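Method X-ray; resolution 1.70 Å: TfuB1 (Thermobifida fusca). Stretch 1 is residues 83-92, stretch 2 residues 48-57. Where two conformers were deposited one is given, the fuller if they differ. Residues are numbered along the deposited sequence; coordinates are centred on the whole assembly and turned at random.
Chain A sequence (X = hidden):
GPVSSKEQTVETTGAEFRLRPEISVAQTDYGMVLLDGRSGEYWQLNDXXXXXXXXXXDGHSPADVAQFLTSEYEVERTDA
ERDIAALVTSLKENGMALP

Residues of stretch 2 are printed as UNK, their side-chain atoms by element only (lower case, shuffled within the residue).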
# COMPACT_ATOMS: atom_id res chain seq x y z
N ASP A 83 4.65 9.92 4.21
CA ASP A 83 3.61 8.91 4.31
C ASP A 83 3.87 7.76 3.34
O ASP A 83 3.61 6.60 3.66
CB ASP A 83 2.24 9.53 4.04
CG ASP A 83 1.74 10.36 5.21
OD1 ASP A 83 0.67 10.99 5.04
OD2 ASP A 83 2.41 10.40 6.26
N ILE A 84 4.31 8.08 2.12
CA ILE A 84 4.63 7.02 1.16
C ILE A 84 5.75 6.17 1.70
O ILE A 84 5.71 4.93 1.63
CB ILE A 84 4.99 7.63 -0.20
CG1 ILE A 84 3.75 8.23 -0.85
CG2 ILE A 84 5.64 6.58 -1.10
CD1 ILE A 84 4.12 9.23 -1.96
N ALA A 85 6.78 6.81 2.24
CA ALA A 85 7.93 6.09 2.76
C ALA A 85 7.54 5.20 3.92
O ALA A 85 7.99 4.05 4.01
CB ALA A 85 9.01 7.08 3.19
N ALA A 86 6.68 5.71 4.81
CA ALA A 86 6.24 4.90 5.94
C ALA A 86 5.41 3.71 5.49
O ALA A 86 5.53 2.62 6.06
CB ALA A 86 5.43 5.76 6.91
N LEU A 87 4.57 3.90 4.47
CA LEU A 87 3.76 2.79 3.96
C LEU A 87 4.65 1.72 3.35
O LEU A 87 4.48 0.53 3.62
CB LEU A 87 2.74 3.31 2.95
CG LEU A 87 1.94 2.19 2.26
CD1 LEU A 87 1.10 1.42 3.28
CD2 LEU A 87 1.06 2.77 1.16
N VAL A 88 5.61 2.14 2.52
CA VAL A 88 6.51 1.18 1.88
C VAL A 88 7.32 0.44 2.93
O VAL A 88 7.50 -0.78 2.85
CB VAL A 88 7.42 1.92 0.88
CG1 VAL A 88 8.64 1.07 0.52
CG2 VAL A 88 6.61 2.25 -0.35
N THR A 89 7.79 1.16 3.94
CA THR A 89 8.49 0.51 5.03
C THR A 89 7.59 -0.51 5.72
O THR A 89 8.03 -1.62 6.04
CB THR A 89 8.99 1.56 6.02
OG1 THR A 89 10.05 2.32 5.40
CG2 THR A 89 9.50 0.91 7.31
N SER A 90 6.31 -0.16 5.92
CA SER A 90 5.40 -1.09 6.59
C SER A 90 5.11 -2.30 5.71
O SER A 90 4.99 -3.43 6.21
CB SER A 90 4.11 -0.38 6.98
OG SER A 90 3.23 -1.26 7.68
N LEU A 91 4.99 -2.07 4.40
CA LEU A 91 4.78 -3.20 3.50
C LEU A 91 5.97 -4.14 3.50
O LEU A 91 5.79 -5.36 3.42
CB LEU A 91 4.50 -2.69 2.09
CG LEU A 91 3.15 -1.97 2.00
CD1 LEU A 91 3.07 -1.25 0.66
CD2 LEU A 91 2.01 -2.98 2.14
N LYS A 92 7.19 -3.60 3.61
CA LYS A 92 8.35 -4.47 3.70
C LYS A 92 8.42 -5.15 5.07
O LYS A 92 8.68 -6.36 5.15
CB LYS A 92 9.63 -3.67 3.43
CG LYS A 92 9.72 -3.21 2.00
CD LYS A 92 10.81 -2.14 1.81
CE LYS A 92 10.91 -1.77 0.33
NZ LYS A 92 11.89 -0.65 0.10
N UNK A 48 -6.06 5.49 0.27
CA UNK A 48 -4.80 6.14 -0.06
C UNK A 48 -3.67 5.13 -0.18
O UNK A 48 -2.85 5.19 -1.09
c UNK A 48 -3.24 7.99 0.59
o UNK A 48 -5.58 8.06 1.17
c UNK A 48 -4.46 7.18 1.00
N UNK A 49 -3.61 4.18 0.77
CA UNK A 49 -2.59 3.15 0.68
C UNK A 49 -2.72 2.35 -0.61
O UNK A 49 -1.73 2.04 -1.27
c UNK A 49 -2.66 2.22 1.90
N UNK A 50 -3.96 2.02 -0.99
CA UNK A 50 -4.17 1.26 -2.22
C UNK A 50 -3.72 2.04 -3.43
O UNK A 50 -3.10 1.49 -4.35
c UNK A 50 -5.65 0.88 -2.35
N UNK A 51 -4.02 3.34 -3.45
CA UNK A 51 -3.63 4.21 -4.56
C UNK A 51 -2.12 4.27 -4.68
O UNK A 51 -1.57 4.18 -5.79
c UNK A 51 -4.21 5.59 -4.31
c UNK A 51 -5.15 7.78 -4.85
c UNK A 51 -4.37 6.30 -6.72
c UNK A 51 -4.12 6.75 -5.29
N UNK A 52 -1.42 4.39 -3.55
CA UNK A 52 0.03 4.44 -3.57
C UNK A 52 0.60 3.13 -4.10
O UNK A 52 1.48 3.13 -4.97
c UNK A 52 0.58 4.76 -2.17
c UNK A 52 0.16 6.17 -1.75
c UNK A 52 2.10 4.60 -2.15
c UNK A 52 0.38 6.46 -0.27
N UNK A 53 0.13 2.01 -3.56
CA UNK A 53 0.67 0.72 -3.97
C UNK A 53 0.41 0.49 -5.46
O UNK A 53 1.29 0.03 -6.19
c UNK A 53 0.61 -0.30 -1.68
c UNK A 53 0.09 -0.42 -3.12
c UNK A 53 0.47 -1.77 -3.72
N UNK A 54 -0.81 0.80 -5.92
CA UNK A 54 -1.11 0.62 -7.34
C UNK A 54 -0.17 1.44 -8.22
O UNK A 54 0.31 0.95 -9.24
c UNK A 54 -4.92 0.51 -6.83
c UNK A 54 -3.55 -0.07 -7.12
o UNK A 54 -5.19 1.68 -7.10
c UNK A 54 -2.57 0.98 -7.62
n UNK A 54 -5.80 -0.32 -6.27
N UNK A 55 0.12 2.68 -7.82
CA UNK A 55 0.99 3.50 -8.66
C UNK A 55 2.44 3.03 -8.58
O UNK A 55 3.15 3.06 -9.59
n UNK A 55 -0.20 8.73 -10.87
c UNK A 55 0.90 8.43 -10.19
n UNK A 55 2.07 8.88 -10.59
c UNK A 55 0.87 4.97 -8.27
c UNK A 55 -0.43 5.60 -8.75
n UNK A 55 0.83 7.67 -9.10
c UNK A 55 -0.41 7.11 -8.56
N UNK A 56 2.88 2.57 -7.41
CA UNK A 56 4.22 2.00 -7.32
C UNK A 56 4.35 0.75 -8.19
O UNK A 56 5.37 0.55 -8.86
c UNK A 56 5.89 3.83 -5.49
c UNK A 56 5.06 2.49 -3.56
c UNK A 56 4.77 2.93 -4.99
c UNK A 56 4.58 1.70 -5.87
N UNK A 57 3.32 -0.10 -8.19
CA UNK A 57 3.37 -1.31 -9.00
C UNK A 57 3.35 -0.99 -10.48
O UNK A 57 3.89 -1.76 -11.29
c UNK A 57 3.66 -3.70 -7.20
c UNK A 57 2.22 -2.24 -8.64
c UNK A 57 2.36 -2.89 -7.26
c UNK A 57 1.15 -3.74 -6.94

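Position 48 carries three side-chain atoms: a carbon bonded to CA that bears one oxygen and one further carbon. The side chain touches nothing on stretch 1. A beta-branched side chain with a hydroxyl is threonine. Its hydroxyl is satisfied elsewhere in the structure, which lets Thr-48 be buried without leaving that polar group unpaired.

Position 49 has a single carbon, which packs against Leu-87; it is alanine. The short side chain leaves the backbone accessible: CD2 of Leu-87 lies 3.7 Å from CA of Ala-49 and 3.8 Å from its CB. The leucine methyl thus packs against the helix surface itself, and the CA atoms of Leu-87 and Ala-49 are 7.2 Å apart.

Position 50 again shows one carbon, without contact to stretch 1: another alanine. Its CA-to-CB bond points away from stretch 1, and the lone methyl of Ala-50 adds nothing polar to a buried place.

Position 51 has four carbons in a chain forked at the second and out of reach of stretch 1, the pattern of leucine. Leu-51, with chi1 t and chi2 p, is partly exposed, and this contact puts no demand on it.

Position 52 also has four carbons, but the fork is at the first and one arm is two carbons long; they pack against Ile-84 and Leu-87. This is isoleucine. Its CA-to-CB bond points toward stretch 1. CD1 of Ile-52 meets CG1 of Ile-84 at 3.9 Å, while its CB lies 3.9 Å from CD2 of Leu-87. A branched aliphatic side chain suits this place because it can fill space beside two residues one helical turn apart.

Position 53 has three carbons, one carrying the other two, and packs against Leu-87 and Leu-91; this is valine. CG2 of Val-53 lies 3.5 Å from CD1 of Leu-91 and 4.2 Å from CD2 of Leu-87, so one compact methyl group serves two leucines on successive turns.

Position 54 has three carbons in a row, the third bearing an oxygen and a nitrogen, all out of reach of stretch 1: glutamine. Gln-54 is partly exposed, a reasonable setting for a polar amide.

Position 55 continues through three carbons and a nitrogen to a carbon carrying two more nitrogens, also out of reach: arginine. Arg-55 is partly exposed, so its charged end need not enter the apolar contact.

Position 56 has four carbons forked at the second and meets Val-88; it is leucine. Its CA-to-CB bond points toward stretch 1, and CD1 of Leu-56 approaches CG2 of Val-88 to 3.6 Å. The side chain is long enough to carry a methyl there and wholly apolar, as this contact requires.

Position 57 repeats that branching without touching stretch 1 and is also leucine. Leu-57 is exposed, and this contact asks nothing of it.

The two helices cross at -80°, with their axes 10.7 Å apart at closest approach. Such a steep crossing confines the contact to a compact patch, burying 320 Å² over both sides. Ala-49, Ile-52, Val-53 and Leu-56 meet Ile-84, Leu-87, Val-88 and Leu-91, spacings of three and four that gather side chains on one helical face. No hydrogen bond links the stretches; the contact rests on apolar packing, with Leu-87 at its centre, touching Ala-49, Ile-52 and Val-53.

Stretch 2, residues 48-57: TAALIVQRLL
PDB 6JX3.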